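Local coordinates for protein aldehyde Dehydrogenase (Burkholderia cenocepacia, PDB 4O6R) that probably oxidises aldehydes to carboxylic acids with NAD(P)+ as coenzyme, and binds adenosine monophosphate in its nucleotide pocket, at residues 82-87 / 112-117; 99-104 / 283-288; 48-53 / 207-212; 316-321 / 371-376; 420-425 / 442-447. All coordinates share one frame; numbering follows the deposited sequence.

Contact 1 of 5, residues 82-87 / 112-117; sequences AIEANT and RTAACF. With NO3 (nitrate ion), chain F.
Apolar contact carries most of this helix-helix meeting, with I83 as its centre. Its CG1 arm is anti to the carbonyl carbon and then extended (chi2 164°), so CD1 reaches across to the F117 ring, 3.5 Å from CD2. The two side chains cross at about a right angle. The other branch, CG2, is anti to the backbone N and rests against A114 CB at 4.0 Å. The small A114 methyl also takes the flank of E84, whose extended chain passes alongside it with OE2 3.5 Å from A114 CB.

The polar bonds lie around the apolar patch, none of them joining the two segments. E84's carboxylate is held by salt bridges to R118 and to R74 of the second subunit. At the end of the first helix, N86 ND2 turns back to A82 O (2.8 Å), and T87 OG1 lies on a lone pair of E84 O at 2.7 Å. At the far side of the second helix, the R112 guanidinium holds one nitrate oxygen in its plane, with NH1 and NH2 each 2.9 Å from O2; K448 also bonds this ion, which probably came from the crystallisation liquor.

The contact packs the end of helix 69-85 against the middle of helix 102-123. Helix 187-199 touches both through I83 and F117, while helix 159-172 covers T113, C116 and F117.

Contact 2 of 5, residues 99-104 / 283-288; sequences GHPIRD and HNQGQA
N284 is the side chain to follow. Its CB sits 3.8 Å above one face of the H283 ring, toward the rim. Beyond CB the amide swings across to H100, and OD1 comes to rest over the centre of that imidazole, 3.1 Å above its plane, with amide and ring planes 73° apart. This is an oxygen over a ring face, not a hydrogen bond: H100 ND1 is bonded to D109, and NE2 makes a weak bond to N157 O. If the imidazole carried charge, the oxygen would probably favour it. N284 CG lies 3.7 Å from H100 NE2, and ND2 is bonded to Q287 O (2.9 Å) and to N157 O.

N284, Q285 and G286 all have positive phi, making a left-handed turn within the cysteine signature of aldehyde dehydrogenases; the catalytic cysteine of the family is expected directly after A288.

Water fills in between this turn and the start of helix 102-123. One molecule bridges N284 OD1 (2.8 Å) and D104 OD2. A second lies 2.5 Å from D104 OD2 and takes the backbone N-H of N284, with Q285 OE1 3.0 Å away. That same Q285 OE1, also bonded to G329 N, meets P101 CD tip to tip at 3.4 Å.

Contact 3 of 5, residues 48-53 / 207-212; sequences ADVDLA and NIVPGY
A53, V209 and N207 all turn their CB toward the opposite segment. Because N207 and V209 are two residues apart on an extended chain, their side chains leave the same side, while I208 between them points away. The A53 methyl drops into the notch between the pair, 3.8 Å from N207 CB and 3.9 Å from V209 CG1.

The valine's rotation fits this: CG1 is anti to the carbonyl carbon (chi1 -71°) and faces A53, which puts CG2 in the crowded position between the backbone N and the carbonyl carbon. From there CG2 looks toward V50, whose CG2 lies 4.4 Å off, a looser touch. V50 comes in from one turn earlier on the helix, so V209 lies against two successive turns.

N207 touches the helix with its CB, and its amide is occupied elsewhere. ND2 passes 3.6 Å from A53 O without bonding it and instead gives to G204 O and V177 O; OD1 takes the backbone N-H of D16. The carboxamide is thus fixed by three backbone groups around it, and the aliphatic part is left to meet the helix.

The chain beyond V209 runs through G211 toward helix 213-222, a strand-turn-helix consistent with a Rossmann-type nucleotide fold, and G211 O is bonded by the AMP-binding K180. Helix 47-66 lies on one side of strand 206-208, with V178 of the parallel neighbour 176-180 also touching A53 and V209; on the other side I208 packs into helix 187-199.

Contact 4 of 5, residues 316-321 / 371-376; sequences IRIGNP and YVRPTI
The lead-in to strand 375-378, part of the seven-stranded mixed sheet, runs here against the loop that leaves helix 302-315. The two chains are extended and pass in nearly opposite directions, 151° apart, yet their backbones are separated by side chains and do not pair.

I318 and Y371 bury the most, and the isoleucine's two branches go to different partners. CG2, anti to the backbone N, comes obliquely onto the Y371 ring, 3.5 Å from CD1; the two side chains slide past each other in opposite directions. The CG1 arm carries CD1 the other way, where it meets P374 CD tip to tip at 3.7 Å and R373 CG at the same distance. I318 and R373 are both modelled in two conformers, so this is one of the arrangements they take. Further along, I316 CD1 crosses obliquely over P374 CG at 4.1 Å, and both residues also pack on F282 of helix 270-282.

The tyrosine reaches along the loop to its hydroxyl, where G319 O lies at the ring edge, close to its plane. The Y371 OH to G319 O approach of 3.1 Å is at best a weak hydrogen bond; the hydroxyl is also bonded to H34 ND1. P321 CD meets Y371 OH tip to tip at 3.5 Å. On the strand side, T375 OG1 bonds back to R373 O (2.8 Å).

F494 of the third subunit packs on I316. The loop after helix 302-315 thus packs on the extended residues leading into strand 375-378 of the seven-stranded sheet, as part of the aldehyde dehydrogenase fold.

Contact 5 of 5, residues 420-425 / 442-447; sequences SGLWTN and CWINCY
Of the side-chain atoms bonding across the contact, N445 OD1 is the best held, gripped twice: by the backbone N of T424 at 3.1 Å, along one of the oxygen's lone pairs, and by a water at 2.9 Å that donates to it. The other half of the same amide works too, ND2 reaching T424 O at 2.8 Å with the acceptor near the amide plane. One side-chain amide thus satisfies both the N-H and the C=O of T424, continuing the ladder just where N445 (phi 60°) turns its own backbone out of the strand.

Before that point the ladder is parallel sheet: W443 N to S420 O (2.9 Å) and N445 N to L422 O (2.9 Å, nearly straight at 171°), with L422 N to W443 O between them. L422 and I444 lie side by side on the face covered by helix 427-436, the helix of this beta-alpha-beta unit.

The W423 ring covers the turn. N445 CA sits over its six-membered ring, 3.8 Å from the centroid, a CH-pi contact, and the indole's NE1 is tied to N262. Y447 lies back along the strand against glycine, its CE1 3.4 Å from G421 N, while its hydroxyl bonds A261 O on strand 261-264. Strand 441-444 also pairs with a parallel strand of the third subunit, so the sheet runs on across that interface.

C446 O is buried here with no partner in the model. Every bond across the contact joins neutral amide groups or backbone, so the grip is directional and probably depends little on ionisation.

From the N terminus, 48-53 opens the first loop; contact 3 closes it at 207-212, joining helix 47-66 to strand 206-208. Contact 1 opens and closes within that span, bringing helices 69-85 and 102-123 together. Contact 2 starts between the two halves of contact 1 and ends beyond contact 3, so it crosses both, tying the start of helix 102-123 to the loop after helix 270-282. Contact 4 closes the loop after helix 302-315 onto the approach to strand 375-378, and contact 5 the beta-alpha-beta unit 421-444. Contacts 1 and 2 touch where R112 packs near H283, contacts 2 and 4 through a probable I102 N to P321 O hydrogen bond. Contacts 2, 4 and 5 touch the third subunit.

Contact 1 of 5, residues 82-87 / 112-117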
# COMPACT_ATOMS: atom_id res chain seq x y z
N ALA A 82 24.72 -16.91 7.88
CA ALA A 82 26.18 -17.15 7.74
C ALA A 82 27.00 -16.02 8.39
O ALA A 82 28.05 -16.25 9.02
CB ALA A 82 26.54 -17.29 6.27
N ILE A 83 26.53 -14.80 8.24
CA ILE A 83 27.16 -13.66 8.90
C ILE A 83 27.16 -13.87 10.40
O ILE A 83 28.22 -13.79 11.06
CB ILE A 83 26.47 -12.34 8.51
CG1 ILE A 83 26.77 -12.01 7.05
CG2 ILE A 83 26.90 -11.19 9.43
CD1 ILE A 83 25.83 -10.95 6.44
N GLU A 84 25.99 -14.20 10.95
CA GLU A 84 25.90 -14.46 12.38
C GLU A 84 26.79 -15.61 12.83
O GLU A 84 27.43 -15.51 13.87
CB GLU A 84 24.45 -14.67 12.81
CG GLU A 84 23.69 -13.35 12.80
CD GLU A 84 22.18 -13.46 12.99
OE1 GLU A 84 21.63 -14.59 12.98
OE2 GLU A 84 21.53 -12.40 13.10
N ALA A 85 26.85 -16.68 12.04
CA ALA A 85 27.76 -17.82 12.33
C ALA A 85 29.23 -17.41 12.32
O ALA A 85 30.06 -18.10 12.90
CB ALA A 85 27.53 -18.96 11.36
N ASN A 86 29.55 -16.33 11.64
CA ASN A 86 30.90 -15.81 11.54
C ASN A 86 31.11 -14.50 12.29
O ASN A 86 32.02 -13.74 11.96
CB ASN A 86 31.26 -15.62 10.06
CG ASN A 86 31.51 -16.94 9.36
OD1 ASN A 86 32.58 -17.52 9.50
ND2 ASN A 86 30.51 -17.45 8.66
N THR A 87 30.29 -14.26 13.32
CA THR A 87 30.29 -12.97 14.02
C THR A 87 31.67 -12.57 14.48
O THR A 87 32.15 -11.48 14.12
CB THR A 87 29.32 -12.98 15.22
OG1 THR A 87 27.99 -13.06 14.75
CG2 THR A 87 29.45 -11.70 16.08
N ARG A 112 23.85 -5.53 12.89
CA ARG A 112 23.06 -4.65 12.03
C ARG A 112 23.11 -5.13 10.59
O ARG A 112 22.13 -5.06 9.87
CB ARG A 112 23.53 -3.19 12.12
CG ARG A 112 23.01 -2.39 13.33
CD ARG A 112 23.95 -1.22 13.56
NE ARG A 112 23.34 -0.03 14.10
CZ ARG A 112 23.91 1.18 14.13
NH1 ARG A 112 25.13 1.39 13.64
NH2 ARG A 112 23.26 2.20 14.68
N THR A 113 24.28 -5.62 10.18
CA THR A 113 24.47 -6.16 8.84
C THR A 113 23.63 -7.39 8.64
O THR A 113 22.89 -7.48 7.69
CB THR A 113 25.97 -6.47 8.57
OG1 THR A 113 26.75 -5.31 8.84
CG2 THR A 113 26.19 -6.89 7.16
N ALA A 114 23.71 -8.34 9.58
CA ALA A 114 22.85 -9.53 9.52
C ALA A 114 21.34 -9.18 9.49
O ALA A 114 20.58 -9.72 8.69
CB ALA A 114 23.18 -10.46 10.67
N ALA A 115 20.93 -8.28 10.36
CA ALA A 115 19.54 -7.88 10.47
C ALA A 115 19.02 -7.28 9.17
O ALA A 115 17.89 -7.55 8.77
CB ALA A 115 19.36 -6.88 11.60
N CYS A 116 19.85 -6.48 8.51
CA CYS A 116 19.43 -5.84 7.27
C CYS A 116 19.32 -6.85 6.13
O CYS A 116 18.35 -6.83 5.40
CB CYS A 116 20.38 -4.70 6.91
SG CYS A 116 19.83 -3.71 5.49
N PHE A 117 20.31 -7.76 5.98
CA PHE A 117 20.17 -8.79 4.97
C PHE A 117 18.94 -9.66 5.30
O PHE A 117 18.23 -10.04 4.38
CB PHE A 117 21.43 -9.66 4.87
CG PHE A 117 22.52 -9.06 4.01
CD1 PHE A 117 22.30 -8.79 2.66
CD2 PHE A 117 23.78 -8.81 4.53
CE1 PHE A 117 23.31 -8.27 1.87
CE2 PHE A 117 24.79 -8.28 3.73
CZ PHE A 117 24.55 -8.02 2.40
N NO3 F . 25.07 4.86 12.95
O1 NO3 F . 24.47 4.32 12.01
O2 NO3 F . 25.26 4.21 14.16
O3 NO3 F . 25.61 6.13 12.82

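Contact 2 of 5, residues 99-104 / 283-288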
# COMPACT_ATOMS: atom_id res chain seq x y z
N GLY A 99 39.33 0.44 12.60
CA GLY A 99 39.56 1.03 13.90
C GLY A 99 38.36 1.01 14.85
O GLY A 99 38.50 1.46 15.97
N HIS A 100 37.21 0.52 14.43
CA HIS A 100 36.07 0.45 15.33
C HIS A 100 36.45 -0.43 16.50
O HIS A 100 37.02 -1.50 16.28
CB HIS A 100 34.88 -0.20 14.67
CG HIS A 100 34.35 0.55 13.48
ND1 HIS A 100 33.23 0.12 12.79
CD2 HIS A 100 34.81 1.63 12.83
CE1 HIS A 100 33.02 0.93 11.77
NE2 HIS A 100 33.95 1.87 11.78
N PRO A 101 36.14 -0.01 17.74
CA PRO A 101 36.35 -0.92 18.88
C PRO A 101 35.69 -2.28 18.65
O PRO A 101 34.56 -2.37 18.16
CB PRO A 101 35.68 -0.18 20.03
CG PRO A 101 35.84 1.28 19.67
CD PRO A 101 35.73 1.34 18.18
N ILE A 102 36.39 -3.35 19.00
CA ILE A 102 35.85 -4.71 18.87
C ILE A 102 34.50 -4.85 19.56
O ILE A 102 33.64 -5.56 19.10
CB ILE A 102 36.89 -5.75 19.38
CG1 ILE A 102 36.44 -7.20 19.11
CG2 ILE A 102 37.20 -5.54 20.85
CD1 ILE A 102 36.27 -7.60 17.65
N ARG A 103 34.28 -4.14 20.66
CA ARG A 103 32.99 -4.22 21.28
C ARG A 103 31.85 -3.70 20.35
O ARG A 103 30.75 -4.24 20.39
CB ARG A 103 32.99 -3.54 22.65
CG ARG A 103 33.00 -2.03 22.60
CD ARG A 103 32.96 -1.48 24.00
NE ARG A 103 32.32 -0.18 24.00
CZ ARG A 103 31.78 0.41 25.07
NH1 ARG A 103 31.87 -0.15 26.28
NH2 ARG A 103 31.19 1.60 24.92
N ASP A 104 32.16 -2.70 19.51
CA ASP A 104 31.19 -2.10 18.58
C ASP A 104 31.00 -2.99 17.34
O ASP A 104 29.88 -3.14 16.82
CB ASP A 104 31.64 -0.73 18.06
CG ASP A 104 31.58 0.39 19.09
OD1 ASP A 104 30.90 0.27 20.13
OD2 ASP A 104 32.24 1.44 18.81
N HIS A 283 30.12 7.62 19.34
CA HIS A 283 30.08 6.30 18.73
C HIS A 283 30.66 6.39 17.34
O HIS A 283 30.43 7.37 16.63
CB HIS A 283 28.68 5.71 18.66
CG HIS A 283 28.59 4.50 17.78
ND1 HIS A 283 27.98 4.53 16.55
CD2 HIS A 283 29.10 3.25 17.91
CE1 HIS A 283 28.06 3.34 15.98
NE2 HIS A 283 28.76 2.55 16.78
N ASN A 284 31.45 5.39 16.99
CA ASN A 284 32.11 5.27 15.69
C ASN A 284 33.10 6.40 15.47
O ASN A 284 33.43 6.76 14.33
CB ASN A 284 31.13 5.18 14.52
CG ASN A 284 31.59 4.19 13.47
OD1 ASN A 284 31.89 3.04 13.82
ND2 ASN A 284 31.68 4.60 12.19
N GLN A 285 33.58 6.95 16.59
CA GLN A 285 34.53 8.03 16.54
C GLN A 285 33.96 9.26 15.80
O GLN A 285 34.68 10.03 15.17
CB GLN A 285 35.83 7.54 15.88
CG GLN A 285 36.59 6.44 16.62
CD GLN A 285 35.87 5.10 16.77
OE1 GLN A 285 35.53 4.69 17.88
NE2 GLN A 285 35.61 4.43 15.63
N GLY A 286 32.65 9.43 15.87
CA GLY A 286 32.00 10.50 15.11
C GLY A 286 31.97 10.36 13.60
O GLY A 286 31.52 11.29 12.89
N GLN A 287 32.36 9.19 13.09
CA GLN A 287 32.46 8.96 11.66
C GLN A 287 31.14 8.35 11.18
O GLN A 287 31.02 7.15 10.88
CB GLN A 287 33.65 8.05 11.35
CG GLN A 287 34.98 8.61 11.82
CD GLN A 287 36.10 7.56 11.83
OE1 GLN A 287 37.20 7.80 11.33
NE2 GLN A 287 35.82 6.40 12.39
N ALA A 288 30.12 9.21 11.21
CA ALA A 288 28.77 8.83 10.90
C ALA A 288 28.11 10.05 10.30
O ALA A 288 28.14 11.12 10.88
CB ALA A 288 28.02 8.39 12.17
O HOH W 1 33.16 2.02 16.07
O HOH W 2 32.86 3.86 18.97

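Contact 3 of 5, residues 48-53 / 207-212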
# COMPACT_ATOMS: atom_id res chain seq x y z
N ALA A 48 39.00 -1.09 -16.68
CA ALA A 48 38.89 -2.39 -17.34
C ALA A 48 38.26 -3.45 -16.43
O ALA A 48 37.55 -4.34 -16.90
CB ALA A 48 40.26 -2.86 -17.83
N ASP A 49 38.51 -3.35 -15.13
CA ASP A 49 37.95 -4.31 -14.18
C ASP A 49 36.48 -4.02 -13.93
O ASP A 49 35.66 -4.93 -13.84
CB ASP A 49 38.70 -4.25 -12.86
CG ASP A 49 40.17 -4.60 -13.02
OD1 ASP A 49 40.48 -5.78 -13.34
OD2 ASP A 49 41.01 -3.68 -12.84
N VAL A 50 36.15 -2.74 -13.82
CA VAL A 50 34.75 -2.36 -13.76
C VAL A 50 34.00 -2.88 -14.99
O VAL A 50 32.89 -3.40 -14.86
CB VAL A 50 34.58 -0.84 -13.64
CG1 VAL A 50 33.12 -0.45 -13.78
CG2 VAL A 50 35.13 -0.38 -12.30
N ASP A 51 34.61 -2.77 -16.16
CA ASP A 51 33.99 -3.34 -17.37
C ASP A 51 33.72 -4.85 -17.26
O ASP A 51 32.64 -5.31 -17.57
CB ASP A 51 34.82 -3.03 -18.62
CG ASP A 51 34.79 -1.55 -18.99
OD1 ASP A 51 33.97 -0.83 -18.42
OD2 ASP A 51 35.62 -1.11 -19.83
N LEU A 52 34.70 -5.60 -16.77
CA LEU A 52 34.54 -7.03 -16.56
C LEU A 52 33.41 -7.32 -15.57
O LEU A 52 32.64 -8.24 -15.77
CB LEU A 52 35.85 -7.67 -16.09
CG LEU A 52 36.96 -7.70 -17.13
CD1 LEU A 52 38.25 -8.18 -16.48
CD2 LEU A 52 36.62 -8.61 -18.30
N ALA A 53 33.33 -6.52 -14.50
CA ALA A 53 32.31 -6.70 -13.49
C ALA A 53 30.92 -6.41 -14.01
O ALA A 53 30.00 -7.15 -13.73
CB ALA A 53 32.62 -5.82 -12.28
N ASN A 207 29.41 -8.43 -7.76
CA ASN A 207 30.80 -8.22 -8.10
C ASN A 207 31.38 -7.07 -7.27
O ASN A 207 30.78 -5.99 -7.18
CB ASN A 207 30.94 -7.93 -9.58
CG ASN A 207 30.18 -8.92 -10.42
OD1 ASN A 207 30.73 -9.94 -10.82
ND2 ASN A 207 28.90 -8.66 -10.65
N ILE A 208 32.52 -7.33 -6.64
CA ILE A 208 33.19 -6.34 -5.79
C ILE A 208 34.48 -5.85 -6.43
O ILE A 208 35.37 -6.66 -6.75
CB ILE A 208 33.52 -6.92 -4.40
CG1 ILE A 208 32.31 -7.66 -3.83
CG2 ILE A 208 33.98 -5.83 -3.45
CD1 ILE A 208 31.11 -6.78 -3.54
N VAL A 209 34.60 -4.53 -6.58
CA VAL A 209 35.75 -3.94 -7.28
C VAL A 209 36.37 -2.77 -6.48
O VAL A 209 36.23 -1.62 -6.84
CB VAL A 209 35.37 -3.53 -8.70
CG1 VAL A 209 35.16 -4.78 -9.54
CG2 VAL A 209 34.11 -2.70 -8.71
N PRO A 210 37.04 -3.09 -5.36
CA PRO A 210 37.74 -2.06 -4.62
C PRO A 210 38.81 -1.42 -5.53
O PRO A 210 39.49 -2.12 -6.28
CB PRO A 210 38.44 -2.81 -3.49
CG PRO A 210 37.88 -4.19 -3.48
CD PRO A 210 37.42 -4.44 -4.90
N GLY A 211 38.94 -0.11 -5.42
CA GLY A 211 39.88 0.65 -6.23
C GLY A 211 39.65 2.11 -5.92
O GLY A 211 38.76 2.44 -5.14
N TYR A 212 40.46 2.98 -6.52
CA TYR A 212 40.31 4.39 -6.28
C TYR A 212 39.02 4.94 -6.86
O TYR A 212 38.46 4.44 -7.84
CB TYR A 212 41.48 5.17 -6.86
CG TYR A 212 42.81 4.87 -6.21
CD1 TYR A 212 43.00 5.00 -4.82
CD2 TYR A 212 43.89 4.46 -6.98
CE1 TYR A 212 44.23 4.73 -4.24
CE2 TYR A 212 45.11 4.19 -6.40
CZ TYR A 212 45.28 4.33 -5.04
OH TYR A 212 46.51 4.03 -4.52

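Contact 4 of 5, residues 316-321 / 371-376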
# COMPACT_ATOMS: atom_id res chain seq x y z
N ILE A 316 35.98 8.79 28.47
CA ILE A 316 35.86 7.74 27.48
C ILE A 316 37.21 7.07 27.28
O ILE A 316 38.22 7.74 27.13
CB ILE A 316 35.29 8.28 26.16
CG1 ILE A 316 33.81 8.66 26.33
CG2 ILE A 316 35.47 7.27 25.03
CD1 ILE A 316 33.18 9.37 25.14
N ARG A 317 37.22 5.74 27.28
CA ARG A 317 38.47 4.97 27.23
C ARG A 317 38.93 4.80 25.79
O ARG A 317 38.31 4.06 25.01
CB ARG A 317 38.28 3.62 27.88
CG ARG A 317 37.89 3.72 29.36
CD ARG A 317 37.94 2.36 30.02
NE ARG A 317 36.95 1.43 29.45
CZ ARG A 317 35.71 1.27 29.89
NH1 ARG A 317 35.23 1.99 30.89
NH2 ARG A 317 34.92 0.39 29.31
N ILE A 318 39.98 5.53 25.43
CA ILE A 318 40.51 5.51 24.06
C ILE A 318 41.62 4.50 24.01
O ILE A 318 42.46 4.46 24.90
CB ILE A 318 41.11 6.85 23.67
CG1 ILE A 318 40.11 7.99 23.88
CG2 ILE A 318 41.63 6.80 22.23
CD1 ILE A 318 40.79 9.31 24.19
N GLY A 319 41.66 3.71 22.95
CA GLY A 319 42.74 2.74 22.82
C GLY A 319 42.62 1.75 21.68
O GLY A 319 41.87 1.98 20.74
N ASN A 320 43.42 0.69 21.77
CA ASN A 320 43.47 -0.35 20.74
C ASN A 320 42.09 -0.92 20.47
O ASN A 320 41.44 -1.39 21.41
CB ASN A 320 44.40 -1.47 21.19
CG ASN A 320 44.81 -2.38 20.06
OD1 ASN A 320 44.07 -2.59 19.10
ND2 ASN A 320 46.02 -2.92 20.16
N PRO A 321 41.64 -0.89 19.19
CA PRO A 321 40.35 -1.46 18.82
C PRO A 321 40.21 -2.92 19.25
O PRO A 321 39.11 -3.36 19.58
CB PRO A 321 40.36 -1.38 17.29
CG PRO A 321 41.22 -0.22 17.00
CD PRO A 321 42.30 -0.26 18.03
N TYR A 371 44.70 8.63 16.34
CA TYR A 371 43.86 8.89 17.52
C TYR A 371 43.68 10.36 17.85
O TYR A 371 44.64 11.16 17.83
CB TYR A 371 44.46 8.22 18.76
CG TYR A 371 44.40 6.70 18.76
CD1 TYR A 371 43.26 6.02 19.24
CD2 TYR A 371 45.48 5.95 18.32
CE1 TYR A 371 43.21 4.64 19.24
CE2 TYR A 371 45.43 4.57 18.35
CZ TYR A 371 44.31 3.92 18.80
OH TYR A 371 44.28 2.54 18.84
N VAL A 372 42.45 10.71 18.19
CA VAL A 372 42.15 12.01 18.76
C VAL A 372 41.14 11.85 19.90
O VAL A 372 40.27 10.98 19.85
CB VAL A 372 41.69 13.00 17.67
CG1 VAL A 372 40.41 12.57 17.01
CG2 VAL A 372 41.54 14.40 18.24
N ARG A 373 41.28 12.66 20.93
CA ARG A 373 40.38 12.59 22.07
C ARG A 373 39.01 13.18 21.72
O ARG A 373 38.90 14.01 20.84
CB ARG A 373 40.95 13.36 23.26
CG ARG A 373 42.23 12.74 23.81
CD ARG A 373 42.79 13.54 24.96
NE ARG A 373 42.79 14.97 24.64
CZ ARG A 373 43.87 15.71 24.44
NH1 ARG A 373 43.69 16.99 24.12
NH2 ARG A 373 45.12 15.22 24.57
N PRO A 374 37.96 12.71 22.41
CA PRO A 374 36.63 13.31 22.25
C PRO A 374 36.73 14.80 22.49
O PRO A 374 37.31 15.22 23.49
CB PRO A 374 35.79 12.62 23.33
CG PRO A 374 36.48 11.33 23.59
CD PRO A 374 37.95 11.57 23.35
N THR A 375 36.21 15.57 21.55
CA THR A 375 36.41 17.01 21.52
C THR A 375 35.05 17.72 21.54
O THR A 375 34.14 17.36 20.80
CB THR A 375 37.22 17.38 20.28
OG1 THR A 375 38.50 16.73 20.32
CG2 THR A 375 37.44 18.85 20.20
N ILE A 376 34.92 18.68 22.46
CA ILE A 376 33.72 19.47 22.66
C ILE A 376 34.09 20.95 22.57
O ILE A 376 34.93 21.41 23.35
CB ILE A 376 33.10 19.17 24.05
CG1 ILE A 376 32.68 17.72 24.15
CG2 ILE A 376 31.87 20.06 24.32
CD1 ILE A 376 32.30 17.32 25.56

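Contact 5 of 5, residues 420-425 / 442-447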
# COMPACT_ATOMS: atom_id res chain seq x y z
N SER A 420 18.47 14.48 12.55
CA SER A 420 18.21 15.51 13.53
C SER A 420 17.54 14.83 14.72
O SER A 420 17.07 13.70 14.63
CB SER A 420 17.22 16.57 12.96
OG SER A 420 15.94 16.00 12.86
N GLY A 421 17.52 15.50 15.86
CA GLY A 421 16.76 15.00 16.97
C GLY A 421 16.68 15.98 18.10
O GLY A 421 17.31 17.05 18.07
N LEU A 422 15.84 15.65 19.07
CA LEU A 422 15.59 16.54 20.16
C LEU A 422 15.17 15.77 21.38
O LEU A 422 14.65 14.65 21.29
CB LEU A 422 14.53 17.59 19.77
CG LEU A 422 13.22 16.93 19.39
CD1 LEU A 422 12.24 17.13 20.51
CD2 LEU A 422 12.65 17.48 18.11
N TRP A 423 15.34 16.42 22.52
CA TRP A 423 14.99 15.81 23.80
C TRP A 423 14.08 16.76 24.55
O TRP A 423 14.46 17.87 24.87
CB TRP A 423 16.26 15.53 24.62
CG TRP A 423 17.21 14.68 23.88
CD1 TRP A 423 17.98 15.03 22.80
CD2 TRP A 423 17.49 13.31 24.15
NE1 TRP A 423 18.71 13.95 22.38
CE2 TRP A 423 18.43 12.89 23.19
CE3 TRP A 423 17.03 12.40 25.10
CZ2 TRP A 423 18.93 11.58 23.16
CZ3 TRP A 423 17.51 11.08 25.07
CH2 TRP A 423 18.45 10.69 24.11
N THR A 424 12.87 16.30 24.83
CA THR A 424 11.90 17.08 25.56
C THR A 424 10.86 16.10 26.04
O THR A 424 10.80 14.98 25.52
CB THR A 424 11.23 18.12 24.63
OG1 THR A 424 10.36 18.98 25.37
CG2 THR A 424 10.43 17.44 23.48
N ASN A 425 10.04 16.52 27.00
CA ASN A 425 8.90 15.73 27.39
C ASN A 425 7.56 16.36 27.11
O ASN A 425 6.52 15.85 27.55
CB ASN A 425 9.07 15.32 28.84
CG ASN A 425 10.19 14.31 28.96
OD1 ASN A 425 10.06 13.17 28.50
ND2 ASN A 425 11.33 14.77 29.41
N CYS A 442 14.15 12.33 12.18
CA CYS A 442 14.14 13.08 13.43
C CYS A 442 13.91 12.12 14.59
O CYS A 442 12.90 11.42 14.62
CB CYS A 442 13.07 14.17 13.42
SG CYS A 442 13.15 15.20 14.90
N TRP A 443 14.84 12.10 15.53
CA TRP A 443 14.80 11.21 16.68
C TRP A 443 14.42 12.00 17.90
O TRP A 443 15.08 13.00 18.24
CB TRP A 443 16.18 10.54 16.90
CG TRP A 443 16.60 9.64 15.77
CD1 TRP A 443 16.05 8.43 15.46
CD2 TRP A 443 17.61 9.89 14.77
NE1 TRP A 443 16.66 7.91 14.35
CE2 TRP A 443 17.62 8.78 13.90
CE3 TRP A 443 18.52 10.92 14.54
CZ2 TRP A 443 18.49 8.67 12.81
CZ3 TRP A 443 19.38 10.83 13.46
CH2 TRP A 443 19.35 9.70 12.61
N ILE A 444 13.36 11.56 18.59
CA ILE A 444 12.87 12.24 19.79
C ILE A 444 13.17 11.37 21.00
O ILE A 444 12.71 10.23 21.08
CB ILE A 444 11.37 12.54 19.73
CG1 ILE A 444 11.08 13.39 18.50
CG2 ILE A 444 10.95 13.27 20.99
CD1 ILE A 444 9.63 13.39 18.07
N ASN A 445 13.94 11.94 21.94
CA ASN A 445 14.39 11.23 23.14
C ASN A 445 15.23 9.98 22.86
O ASN A 445 15.24 9.01 23.64
CB ASN A 445 13.19 10.97 24.08
CG ASN A 445 12.68 12.26 24.73
OD1 ASN A 445 13.39 13.26 24.80
ND2 ASN A 445 11.43 12.24 25.17
N CYS A 446 15.96 10.04 21.75
CA CYS A 446 16.85 8.97 21.29
C CYS A 446 17.67 9.61 20.18
O CYS A 446 17.46 10.77 19.84
CB CYS A 446 16.08 7.74 20.82
SG CYS A 446 14.91 8.00 19.44
N TYR A 447 18.63 8.88 19.65
CA TYR A 447 19.40 9.37 18.50
C TYR A 447 19.99 8.20 17.74
O TYR A 447 20.32 7.17 18.32
CB TYR A 447 20.50 10.34 18.92
CG TYR A 447 20.68 11.51 17.96
CD1 TYR A 447 19.92 12.67 18.09
CD2 TYR A 447 21.63 11.46 16.95
CE1 TYR A 447 20.09 13.75 17.22
CE2 TYR A 447 21.82 12.53 16.08
CZ TYR A 447 21.05 13.66 16.20
OH TYR A 447 21.27 14.71 15.35
O HOH W 3 14.06 13.67 27.54